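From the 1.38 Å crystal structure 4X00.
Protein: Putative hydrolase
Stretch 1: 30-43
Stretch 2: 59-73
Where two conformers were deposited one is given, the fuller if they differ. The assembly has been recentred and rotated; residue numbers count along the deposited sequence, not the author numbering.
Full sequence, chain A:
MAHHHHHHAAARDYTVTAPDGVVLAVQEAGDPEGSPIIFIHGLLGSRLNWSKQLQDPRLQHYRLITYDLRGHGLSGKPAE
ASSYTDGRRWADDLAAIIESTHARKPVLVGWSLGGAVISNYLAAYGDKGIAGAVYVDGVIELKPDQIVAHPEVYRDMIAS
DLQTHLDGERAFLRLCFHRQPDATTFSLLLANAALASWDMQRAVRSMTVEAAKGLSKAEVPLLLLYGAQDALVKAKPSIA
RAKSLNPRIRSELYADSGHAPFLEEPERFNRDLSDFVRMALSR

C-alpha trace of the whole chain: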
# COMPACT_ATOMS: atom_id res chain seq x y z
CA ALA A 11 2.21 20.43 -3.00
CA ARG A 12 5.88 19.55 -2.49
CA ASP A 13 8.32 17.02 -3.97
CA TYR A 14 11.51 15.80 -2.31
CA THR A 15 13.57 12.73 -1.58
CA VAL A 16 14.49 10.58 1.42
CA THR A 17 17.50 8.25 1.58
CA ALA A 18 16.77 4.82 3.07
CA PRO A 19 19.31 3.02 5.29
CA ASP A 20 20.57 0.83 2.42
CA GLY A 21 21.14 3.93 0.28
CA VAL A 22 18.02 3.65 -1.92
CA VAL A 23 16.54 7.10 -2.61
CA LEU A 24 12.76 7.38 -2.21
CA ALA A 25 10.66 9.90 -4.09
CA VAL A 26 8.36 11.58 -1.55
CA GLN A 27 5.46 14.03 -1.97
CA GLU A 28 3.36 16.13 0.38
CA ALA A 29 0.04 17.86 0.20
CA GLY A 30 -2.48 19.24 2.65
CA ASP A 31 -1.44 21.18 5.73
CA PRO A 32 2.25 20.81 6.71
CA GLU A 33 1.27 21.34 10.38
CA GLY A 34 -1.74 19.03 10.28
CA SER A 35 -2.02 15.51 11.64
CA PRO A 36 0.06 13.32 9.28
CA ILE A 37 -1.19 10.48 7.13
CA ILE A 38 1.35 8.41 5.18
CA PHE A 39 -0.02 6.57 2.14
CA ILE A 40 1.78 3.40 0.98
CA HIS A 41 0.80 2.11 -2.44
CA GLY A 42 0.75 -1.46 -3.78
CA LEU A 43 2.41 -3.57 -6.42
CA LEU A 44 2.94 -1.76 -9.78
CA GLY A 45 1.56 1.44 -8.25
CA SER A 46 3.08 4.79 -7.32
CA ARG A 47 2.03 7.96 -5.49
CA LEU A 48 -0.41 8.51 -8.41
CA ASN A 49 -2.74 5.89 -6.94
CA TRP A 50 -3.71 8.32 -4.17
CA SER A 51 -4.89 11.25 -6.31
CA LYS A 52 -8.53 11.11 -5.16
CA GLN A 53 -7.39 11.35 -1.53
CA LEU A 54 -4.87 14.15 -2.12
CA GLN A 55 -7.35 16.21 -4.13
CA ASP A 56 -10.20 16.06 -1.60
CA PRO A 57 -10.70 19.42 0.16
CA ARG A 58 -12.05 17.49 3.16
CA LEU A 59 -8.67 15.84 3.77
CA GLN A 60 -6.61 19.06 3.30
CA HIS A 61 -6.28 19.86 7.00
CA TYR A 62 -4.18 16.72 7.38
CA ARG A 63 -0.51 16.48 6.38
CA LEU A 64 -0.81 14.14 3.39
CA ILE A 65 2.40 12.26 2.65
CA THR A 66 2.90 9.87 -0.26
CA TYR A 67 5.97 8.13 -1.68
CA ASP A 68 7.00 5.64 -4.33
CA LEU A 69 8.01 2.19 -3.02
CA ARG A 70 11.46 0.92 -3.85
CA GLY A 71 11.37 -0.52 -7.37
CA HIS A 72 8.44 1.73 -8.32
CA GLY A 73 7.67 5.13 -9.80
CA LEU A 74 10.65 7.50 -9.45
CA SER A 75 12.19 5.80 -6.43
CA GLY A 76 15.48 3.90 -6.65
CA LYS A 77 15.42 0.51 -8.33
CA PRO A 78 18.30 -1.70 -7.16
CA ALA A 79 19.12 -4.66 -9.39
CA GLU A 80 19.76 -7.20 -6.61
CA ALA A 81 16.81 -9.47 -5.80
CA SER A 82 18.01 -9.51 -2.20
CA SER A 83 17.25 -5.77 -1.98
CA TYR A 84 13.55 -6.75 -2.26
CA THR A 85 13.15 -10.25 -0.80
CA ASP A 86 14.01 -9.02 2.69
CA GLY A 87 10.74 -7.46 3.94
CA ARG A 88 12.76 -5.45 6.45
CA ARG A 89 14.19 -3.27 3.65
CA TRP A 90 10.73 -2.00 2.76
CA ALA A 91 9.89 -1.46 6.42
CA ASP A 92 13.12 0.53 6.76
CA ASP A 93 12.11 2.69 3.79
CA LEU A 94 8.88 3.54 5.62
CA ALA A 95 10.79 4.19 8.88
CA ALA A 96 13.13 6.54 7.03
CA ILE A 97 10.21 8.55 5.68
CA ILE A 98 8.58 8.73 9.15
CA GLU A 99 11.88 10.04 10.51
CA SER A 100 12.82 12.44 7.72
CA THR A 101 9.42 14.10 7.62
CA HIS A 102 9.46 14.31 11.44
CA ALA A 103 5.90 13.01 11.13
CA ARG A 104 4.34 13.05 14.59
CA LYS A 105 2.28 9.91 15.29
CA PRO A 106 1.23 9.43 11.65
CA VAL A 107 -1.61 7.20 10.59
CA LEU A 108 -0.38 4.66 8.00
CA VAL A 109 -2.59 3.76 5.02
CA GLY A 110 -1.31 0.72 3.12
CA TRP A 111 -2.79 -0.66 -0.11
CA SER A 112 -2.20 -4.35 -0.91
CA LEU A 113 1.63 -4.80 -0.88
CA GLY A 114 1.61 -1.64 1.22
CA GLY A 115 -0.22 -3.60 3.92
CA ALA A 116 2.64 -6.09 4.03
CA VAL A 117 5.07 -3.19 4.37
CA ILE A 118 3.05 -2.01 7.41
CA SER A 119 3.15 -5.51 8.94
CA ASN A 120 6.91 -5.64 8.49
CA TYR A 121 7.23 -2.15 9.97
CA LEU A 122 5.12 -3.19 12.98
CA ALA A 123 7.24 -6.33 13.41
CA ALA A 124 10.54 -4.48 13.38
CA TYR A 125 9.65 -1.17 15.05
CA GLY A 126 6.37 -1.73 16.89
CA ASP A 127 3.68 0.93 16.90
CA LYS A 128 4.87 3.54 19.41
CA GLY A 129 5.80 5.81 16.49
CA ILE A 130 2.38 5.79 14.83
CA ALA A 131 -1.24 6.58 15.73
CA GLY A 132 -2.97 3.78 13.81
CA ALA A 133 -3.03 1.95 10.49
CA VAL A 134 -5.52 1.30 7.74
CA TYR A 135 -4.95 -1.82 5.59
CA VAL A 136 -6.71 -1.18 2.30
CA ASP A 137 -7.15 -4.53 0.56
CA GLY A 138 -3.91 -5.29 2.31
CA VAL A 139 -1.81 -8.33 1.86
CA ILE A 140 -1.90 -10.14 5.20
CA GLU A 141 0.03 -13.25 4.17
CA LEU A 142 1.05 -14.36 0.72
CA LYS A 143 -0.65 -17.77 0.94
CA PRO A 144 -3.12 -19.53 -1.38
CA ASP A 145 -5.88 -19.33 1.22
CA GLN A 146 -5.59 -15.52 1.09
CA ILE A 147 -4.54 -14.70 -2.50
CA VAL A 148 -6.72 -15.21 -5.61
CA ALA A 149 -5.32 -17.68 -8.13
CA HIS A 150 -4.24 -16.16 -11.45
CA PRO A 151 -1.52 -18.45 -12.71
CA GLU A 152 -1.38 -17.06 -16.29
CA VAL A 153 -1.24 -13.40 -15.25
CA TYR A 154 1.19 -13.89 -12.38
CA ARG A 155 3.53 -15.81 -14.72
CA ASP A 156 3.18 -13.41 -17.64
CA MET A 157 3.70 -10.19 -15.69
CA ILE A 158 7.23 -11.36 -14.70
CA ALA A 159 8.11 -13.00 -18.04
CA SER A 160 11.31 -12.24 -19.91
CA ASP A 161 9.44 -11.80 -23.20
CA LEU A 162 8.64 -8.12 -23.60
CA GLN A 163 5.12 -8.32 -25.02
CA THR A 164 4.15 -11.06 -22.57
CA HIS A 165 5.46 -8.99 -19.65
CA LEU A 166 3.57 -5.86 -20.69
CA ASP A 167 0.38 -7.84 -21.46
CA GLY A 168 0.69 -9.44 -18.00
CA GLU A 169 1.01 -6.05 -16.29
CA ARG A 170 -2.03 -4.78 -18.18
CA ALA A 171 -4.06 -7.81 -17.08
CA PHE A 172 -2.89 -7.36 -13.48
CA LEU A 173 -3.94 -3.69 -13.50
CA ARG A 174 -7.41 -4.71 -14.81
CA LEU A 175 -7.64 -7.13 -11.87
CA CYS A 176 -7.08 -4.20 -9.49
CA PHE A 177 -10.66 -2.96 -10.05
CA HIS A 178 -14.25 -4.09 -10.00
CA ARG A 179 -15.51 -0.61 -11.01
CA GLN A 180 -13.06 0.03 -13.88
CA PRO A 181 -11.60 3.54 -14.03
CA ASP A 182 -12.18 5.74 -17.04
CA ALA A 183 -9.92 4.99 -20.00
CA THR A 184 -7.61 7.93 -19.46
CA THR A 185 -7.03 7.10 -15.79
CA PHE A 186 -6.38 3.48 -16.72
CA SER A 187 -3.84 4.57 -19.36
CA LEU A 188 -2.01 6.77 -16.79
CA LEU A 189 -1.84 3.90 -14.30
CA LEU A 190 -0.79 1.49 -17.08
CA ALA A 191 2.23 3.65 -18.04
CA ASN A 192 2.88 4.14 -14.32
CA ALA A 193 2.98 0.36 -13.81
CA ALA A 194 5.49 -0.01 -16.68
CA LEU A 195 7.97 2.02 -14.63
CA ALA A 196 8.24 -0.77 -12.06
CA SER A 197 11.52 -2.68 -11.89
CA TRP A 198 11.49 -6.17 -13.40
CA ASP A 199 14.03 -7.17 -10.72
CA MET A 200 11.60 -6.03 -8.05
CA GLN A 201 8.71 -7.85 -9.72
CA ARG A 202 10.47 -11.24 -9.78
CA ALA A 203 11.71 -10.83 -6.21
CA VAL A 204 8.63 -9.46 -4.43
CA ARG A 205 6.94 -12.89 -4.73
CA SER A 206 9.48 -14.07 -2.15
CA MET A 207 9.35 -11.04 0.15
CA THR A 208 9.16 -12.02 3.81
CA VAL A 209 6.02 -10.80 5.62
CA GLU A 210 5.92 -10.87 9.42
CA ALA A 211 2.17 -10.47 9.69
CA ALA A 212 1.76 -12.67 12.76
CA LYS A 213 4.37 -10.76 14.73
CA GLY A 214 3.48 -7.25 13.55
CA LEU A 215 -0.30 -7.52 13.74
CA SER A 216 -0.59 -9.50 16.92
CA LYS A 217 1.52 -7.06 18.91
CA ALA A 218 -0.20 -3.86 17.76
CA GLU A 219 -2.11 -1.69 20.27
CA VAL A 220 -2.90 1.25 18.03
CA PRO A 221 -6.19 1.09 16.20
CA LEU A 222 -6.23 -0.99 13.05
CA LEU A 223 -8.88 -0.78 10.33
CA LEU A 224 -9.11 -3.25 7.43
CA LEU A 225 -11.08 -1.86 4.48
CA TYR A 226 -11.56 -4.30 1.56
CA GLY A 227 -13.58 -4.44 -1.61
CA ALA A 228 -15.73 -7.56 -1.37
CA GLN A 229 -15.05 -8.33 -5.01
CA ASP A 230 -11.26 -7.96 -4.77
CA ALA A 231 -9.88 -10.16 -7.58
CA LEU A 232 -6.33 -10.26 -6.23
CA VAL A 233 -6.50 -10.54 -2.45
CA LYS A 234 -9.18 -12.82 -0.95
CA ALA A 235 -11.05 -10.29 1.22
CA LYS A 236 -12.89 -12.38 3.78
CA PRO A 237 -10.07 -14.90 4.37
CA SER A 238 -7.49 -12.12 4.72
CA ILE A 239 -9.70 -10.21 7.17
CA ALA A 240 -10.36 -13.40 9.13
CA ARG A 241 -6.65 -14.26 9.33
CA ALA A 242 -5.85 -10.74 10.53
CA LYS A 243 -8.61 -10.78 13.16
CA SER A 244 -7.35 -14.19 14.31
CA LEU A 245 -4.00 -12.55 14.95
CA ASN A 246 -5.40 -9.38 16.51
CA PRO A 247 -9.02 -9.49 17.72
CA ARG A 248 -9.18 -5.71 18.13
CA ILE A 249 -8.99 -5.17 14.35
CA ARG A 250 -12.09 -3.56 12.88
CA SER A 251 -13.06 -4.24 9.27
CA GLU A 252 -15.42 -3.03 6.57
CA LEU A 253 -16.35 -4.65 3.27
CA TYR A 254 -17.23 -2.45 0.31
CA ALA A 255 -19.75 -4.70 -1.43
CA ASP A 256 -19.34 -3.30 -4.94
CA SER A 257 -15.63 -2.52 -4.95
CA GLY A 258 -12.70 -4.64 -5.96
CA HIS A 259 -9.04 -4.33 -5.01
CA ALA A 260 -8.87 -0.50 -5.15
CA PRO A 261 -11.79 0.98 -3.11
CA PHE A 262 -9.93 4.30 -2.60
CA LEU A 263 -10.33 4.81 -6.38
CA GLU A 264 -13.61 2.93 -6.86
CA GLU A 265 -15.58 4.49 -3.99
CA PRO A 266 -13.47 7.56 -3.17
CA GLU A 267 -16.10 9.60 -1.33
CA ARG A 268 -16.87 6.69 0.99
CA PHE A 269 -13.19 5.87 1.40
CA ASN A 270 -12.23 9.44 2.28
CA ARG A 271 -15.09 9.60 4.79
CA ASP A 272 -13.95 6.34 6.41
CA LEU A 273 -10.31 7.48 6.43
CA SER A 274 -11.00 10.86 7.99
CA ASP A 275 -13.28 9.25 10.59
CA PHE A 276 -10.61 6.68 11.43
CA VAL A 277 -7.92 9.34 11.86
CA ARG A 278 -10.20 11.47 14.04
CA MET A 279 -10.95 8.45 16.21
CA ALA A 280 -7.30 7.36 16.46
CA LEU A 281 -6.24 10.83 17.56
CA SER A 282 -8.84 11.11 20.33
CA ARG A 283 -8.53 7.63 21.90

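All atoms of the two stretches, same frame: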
# COMPACT_ATOMS: atom_id res chain seq x y z
N GLY A 30 -1.76 18.91 1.44
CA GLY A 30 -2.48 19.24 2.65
C GLY A 30 -1.75 20.26 3.50
O GLY A 30 -1.01 21.10 3.01
N ASP A 31 -2.00 20.21 4.80
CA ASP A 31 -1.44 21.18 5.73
C ASP A 31 -0.16 20.64 6.36
O ASP A 31 -0.20 19.64 7.04
CB ASP A 31 -2.48 21.48 6.82
CG ASP A 31 -2.10 22.63 7.72
OD1 ASP A 31 -0.91 22.95 7.90
OD2 ASP A 31 -3.02 23.23 8.31
N PRO A 32 0.98 21.32 6.16
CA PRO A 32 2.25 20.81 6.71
C PRO A 32 2.25 20.69 8.24
O PRO A 32 3.03 19.89 8.77
CB PRO A 32 3.28 21.84 6.23
CG PRO A 32 2.53 23.01 5.79
CD PRO A 32 1.18 22.53 5.36
N GLU A 33 1.36 21.42 8.92
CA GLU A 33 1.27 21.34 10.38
C GLU A 33 0.12 20.46 10.85
O GLU A 33 -0.09 20.34 12.05
CB GLU A 33 1.12 22.73 11.00
CG GLU A 33 2.23 23.72 10.61
CD GLU A 33 3.62 23.35 11.12
OE1 GLU A 33 3.77 22.35 11.86
OE2 GLU A 33 4.58 24.08 10.78
N GLY A 34 -0.63 19.89 9.92
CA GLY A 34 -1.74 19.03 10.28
C GLY A 34 -1.33 17.64 10.72
O GLY A 34 -0.17 17.25 10.60
N SER A 35 -2.28 16.88 11.25
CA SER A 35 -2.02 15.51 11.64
C SER A 35 -1.57 14.71 10.41
O SER A 35 -2.24 14.76 9.38
CB SER A 35 -3.28 14.88 12.25
OG SER A 35 -3.84 15.70 13.28
N PRO A 36 -0.43 14.00 10.49
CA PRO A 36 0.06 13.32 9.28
C PRO A 36 -0.62 11.99 8.97
O PRO A 36 -0.94 11.18 9.84
CB PRO A 36 1.55 13.08 9.57
CG PRO A 36 1.72 13.28 11.05
CD PRO A 36 0.59 14.12 11.55
N ILE A 37 -0.76 11.76 7.67
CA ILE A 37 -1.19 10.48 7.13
C ILE A 37 -0.18 10.10 6.06
O ILE A 37 0.12 10.92 5.18
CB ILE A 37 -2.60 10.54 6.49
CG1 ILE A 37 -3.63 11.10 7.49
CG2 ILE A 37 -2.99 9.16 5.95
CD1 ILE A 37 -4.99 11.39 6.86
N ILE A 38 0.40 8.91 6.18
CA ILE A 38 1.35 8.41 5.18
C ILE A 38 0.70 7.28 4.39
O ILE A 38 0.26 6.28 4.99
CB ILE A 38 2.64 7.91 5.85
CG1 ILE A 38 3.35 9.07 6.58
CG2 ILE A 38 3.55 7.28 4.82
CD1 ILE A 38 4.49 8.61 7.51
N PHE A 39 0.59 7.51 3.07
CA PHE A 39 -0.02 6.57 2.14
C PHE A 39 1.05 5.71 1.49
O PHE A 39 2.05 6.23 0.99
CB PHE A 39 -0.78 7.30 1.05
CG PHE A 39 -1.93 8.13 1.57
CD1 PHE A 39 -1.72 9.42 1.99
CD2 PHE A 39 -3.22 7.61 1.59
CE1 PHE A 39 -2.79 10.20 2.44
CE2 PHE A 39 -4.30 8.37 2.05
CZ PHE A 39 -4.08 9.67 2.47
N ILE A 40 0.82 4.39 1.48
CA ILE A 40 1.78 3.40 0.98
C ILE A 40 1.08 2.60 -0.09
O ILE A 40 0.12 1.89 0.21
CB ILE A 40 2.24 2.47 2.10
CG1 ILE A 40 2.71 3.28 3.31
CG2 ILE A 40 3.37 1.56 1.60
CD1 ILE A 40 2.69 2.47 4.60
N HIS A 41 1.50 2.76 -1.35
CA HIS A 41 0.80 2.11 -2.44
C HIS A 41 1.16 0.62 -2.57
O HIS A 41 1.91 0.08 -1.75
CB HIS A 41 1.07 2.84 -3.77
CG HIS A 41 2.49 2.74 -4.25
ND1 HIS A 41 2.98 1.64 -4.93
CD2 HIS A 41 3.53 3.62 -4.16
CE1 HIS A 41 4.26 1.84 -5.23
NE2 HIS A 41 4.61 3.05 -4.79
N GLY A 42 0.59 -0.03 -3.58
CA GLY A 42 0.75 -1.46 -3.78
C GLY A 42 1.55 -1.79 -5.03
O GLY A 42 2.12 -0.92 -5.69
N LEU A 43 1.56 -3.07 -5.34
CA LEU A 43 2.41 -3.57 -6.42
C LEU A 43 2.04 -2.93 -7.76
O LEU A 43 0.85 -2.87 -8.11
CB LEU A 43 2.25 -5.09 -6.53
CG LEU A 43 3.13 -5.75 -7.60
CD1 LEU A 43 4.64 -5.53 -7.35
CD2 LEU A 43 2.79 -7.23 -7.65
N LEU A 59 -9.84 16.44 3.15
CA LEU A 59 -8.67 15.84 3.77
C LEU A 59 -7.50 16.82 3.90
O LEU A 59 -6.46 16.45 4.42
CB LEU A 59 -8.20 14.63 2.97
CG LEU A 59 -9.17 13.44 2.93
CD1 LEU A 59 -8.57 12.31 2.13
CD2 LEU A 59 -9.48 12.96 4.35
N GLN A 60 -7.68 18.06 3.46
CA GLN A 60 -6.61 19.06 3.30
C GLN A 60 -6.07 19.62 4.61
O GLN A 60 -5.06 20.33 4.62
CB GLN A 60 -7.11 20.25 2.46
CG GLN A 60 -7.38 19.90 1.01
CD GLN A 60 -6.24 19.13 0.38
OE1 GLN A 60 -5.10 19.60 0.29
NE2 GLN A 60 -6.54 17.91 -0.06
N HIS A 61 -6.78 19.38 5.71
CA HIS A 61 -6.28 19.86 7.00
C HIS A 61 -5.35 18.83 7.62
O HIS A 61 -4.76 19.09 8.68
CB HIS A 61 -7.42 20.17 7.96
CG HIS A 61 -8.29 18.98 8.21
ND1 HIS A 61 -8.91 18.29 7.18
CD2 HIS A 61 -8.60 18.34 9.35
CE1 HIS A 61 -9.58 17.27 7.70
NE2 HIS A 61 -9.42 17.28 9.01
N TYR A 62 -5.20 17.68 6.97
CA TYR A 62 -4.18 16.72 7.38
C TYR A 62 -2.89 16.97 6.62
O TYR A 62 -2.93 17.60 5.56
CB TYR A 62 -4.61 15.28 7.11
CG TYR A 62 -5.86 14.91 7.85
CD1 TYR A 62 -5.90 14.92 9.24
CD2 TYR A 62 -7.00 14.52 7.16
CE1 TYR A 62 -7.09 14.59 9.94
CE2 TYR A 62 -8.17 14.18 7.83
CZ TYR A 62 -8.20 14.21 9.23
OH TYR A 62 -9.36 13.88 9.91
N ARG A 63 -1.77 16.48 7.14
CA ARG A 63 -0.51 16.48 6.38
C ARG A 63 -0.46 15.19 5.57
O ARG A 63 -0.34 14.09 6.13
CB ARG A 63 0.67 16.61 7.33
CG ARG A 63 2.02 16.62 6.61
CD ARG A 63 3.18 16.73 7.59
NE ARG A 63 4.44 16.77 6.86
CZ ARG A 63 5.62 16.62 7.44
NH1 ARG A 63 5.68 16.40 8.75
NH2 ARG A 63 6.73 16.69 6.71
N LEU A 64 -0.60 15.31 4.25
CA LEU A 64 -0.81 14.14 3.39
C LEU A 64 0.49 13.76 2.70
O LEU A 64 0.94 14.44 1.78
CB LEU A 64 -1.90 14.43 2.35
CG LEU A 64 -3.26 14.88 2.93
CD1 LEU A 64 -4.19 15.31 1.79
CD2 LEU A 64 -3.90 13.75 3.72
N ILE A 65 1.08 12.66 3.14
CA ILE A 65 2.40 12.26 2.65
C ILE A 65 2.26 11.01 1.78
O ILE A 65 1.67 10.02 2.21
CB ILE A 65 3.34 11.96 3.83
CG1 ILE A 65 3.54 13.23 4.67
CG2 ILE A 65 4.68 11.38 3.32
CD1 ILE A 65 4.12 12.93 6.07
N THR A 66 2.85 11.04 0.58
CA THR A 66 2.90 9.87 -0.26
C THR A 66 4.36 9.60 -0.63
O THR A 66 5.21 10.48 -0.48
CB THR A 66 2.06 10.04 -1.55
OG1 THR A 66 2.47 11.22 -2.24
CG2 THR A 66 0.57 10.13 -1.27
N TYR A 67 4.65 8.41 -1.13
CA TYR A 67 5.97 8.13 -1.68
C TYR A 67 5.88 6.96 -2.63
O TYR A 67 4.90 6.20 -2.63
CB TYR A 67 7.00 7.84 -0.58
CG TYR A 67 6.83 6.58 0.21
CD1 TYR A 67 5.89 6.50 1.24
CD2 TYR A 67 7.65 5.47 -0.02
CE1 TYR A 67 5.77 5.36 2.02
CE2 TYR A 67 7.55 4.32 0.75
CZ TYR A 67 6.61 4.28 1.80
OH TYR A 67 6.51 3.16 2.58
N ASP A 68 6.91 6.80 -3.46
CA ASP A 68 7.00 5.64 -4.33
C ASP A 68 7.81 4.56 -3.62
O ASP A 68 8.91 4.80 -3.09
CB ASP A 68 7.69 5.98 -5.66
CG ASP A 68 6.92 6.99 -6.49
OD1 ASP A 68 5.70 7.19 -6.27
OD2 ASP A 68 7.54 7.61 -7.37
N LEU A 69 7.26 3.35 -3.55
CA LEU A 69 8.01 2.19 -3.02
C LEU A 69 9.30 1.96 -3.79
O LEU A 69 9.41 2.29 -4.99
CB LEU A 69 7.17 0.91 -3.11
CG LEU A 69 5.89 0.85 -2.26
CD1 LEU A 69 5.16 -0.45 -2.61
CD2 LEU A 69 6.25 0.93 -0.78
N ARG A 70 10.29 1.37 -3.12
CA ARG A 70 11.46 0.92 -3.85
C ARG A 70 11.01 0.07 -5.04
O ARG A 70 10.03 -0.70 -4.99
CB ARG A 70 12.42 0.12 -2.95
CG ARG A 70 11.87 -1.20 -2.38
CD ARG A 70 12.99 -1.98 -1.62
NE ARG A 70 13.64 -1.06 -0.68
CZ ARG A 70 14.95 -0.97 -0.50
NH1 ARG A 70 15.43 -0.02 0.27
NH2 ARG A 70 15.79 -1.85 -1.09
N GLY A 71 11.73 0.22 -6.16
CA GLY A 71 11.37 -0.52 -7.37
C GLY A 71 10.23 0.05 -8.18
O GLY A 71 9.91 -0.52 -9.22
N HIS A 72 9.63 1.14 -7.71
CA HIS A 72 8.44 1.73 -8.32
C HIS A 72 8.60 3.21 -8.63
O HIS A 72 9.42 3.90 -8.02
CB HIS A 72 7.25 1.58 -7.35
CG HIS A 72 6.76 0.16 -7.17
ND1 HIS A 72 7.38 -0.75 -6.34
CD2 HIS A 72 5.66 -0.46 -7.66
CE1 HIS A 72 6.68 -1.88 -6.35
NE2 HIS A 72 5.63 -1.73 -7.15
N GLY A 73 7.79 3.70 -9.57
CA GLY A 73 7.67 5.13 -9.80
C GLY A 73 9.01 5.78 -10.09
O GLY A 73 9.76 5.31 -10.98
O HOH W 1 -2.94 20.07 -0.99
O HOH W 2 -4.61 21.66 9.87
O HOH W 3 -5.09 18.08 11.19
O HOH W 4 2.21 6.26 -1.73
O HOH W 5 4.39 3.88 -1.05

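The most unusual feature of this contact is H41, whose imidazole takes over from the backbone where the strand pairing gives out. Its NE2 accepts a hydrogen bond from the backbone N of L69 (2.9 Å, N-H...acceptor angle 170°), while its ND1 donates to G42 O at 2.8 Å. With one ring nitrogen accepting and the other donating, the proton is assigned to ND1. The ring is also packed: L69 CG lies over one face, 3.8 Å from the ring centroid and 24° off the normal, and the H41 edge points toward the face of H72, with centroids 5.1 Å apart and planes at 67°.

Before this point the strands run parallel, their axes 20° apart and 4.8 Å at closest approach. The ladder alternates direction, as parallel pairing requires: R63 N to S35 O (2.9 Å), I37 N to R63 O (2.8 Å), I65 N to I37 O (2.8 Å) and F39 N to I65 O (2.9 Å), with angles of 154° to 174°. Beyond it, waters enter the gap. Water 4 donates to F39 O and Y67 O, and water 5 accepts from H41 N and donates to Y67 O.

Side chains sort by sheet face. I38 CG1 meets I65 CD1 at 4.0 Å on the face shared with P36, R63, I40 and Y67; on the other, F39 CE1 lies 3.9 Å from L64 CD2, and I37 CD1 sits 4.1 Å from the Y62 ring centroid, off-centre.

At the opening end, D31 N donates to Y62 O (2.9 Å, 151°). Q60 O is only 3.1 Å from D31 N, but the angle is poor. Two glycines permit this close approach: an ideal CB would fall 2.1 Å from Y62 O at G30 and 2.1 Å from H61 O at G34.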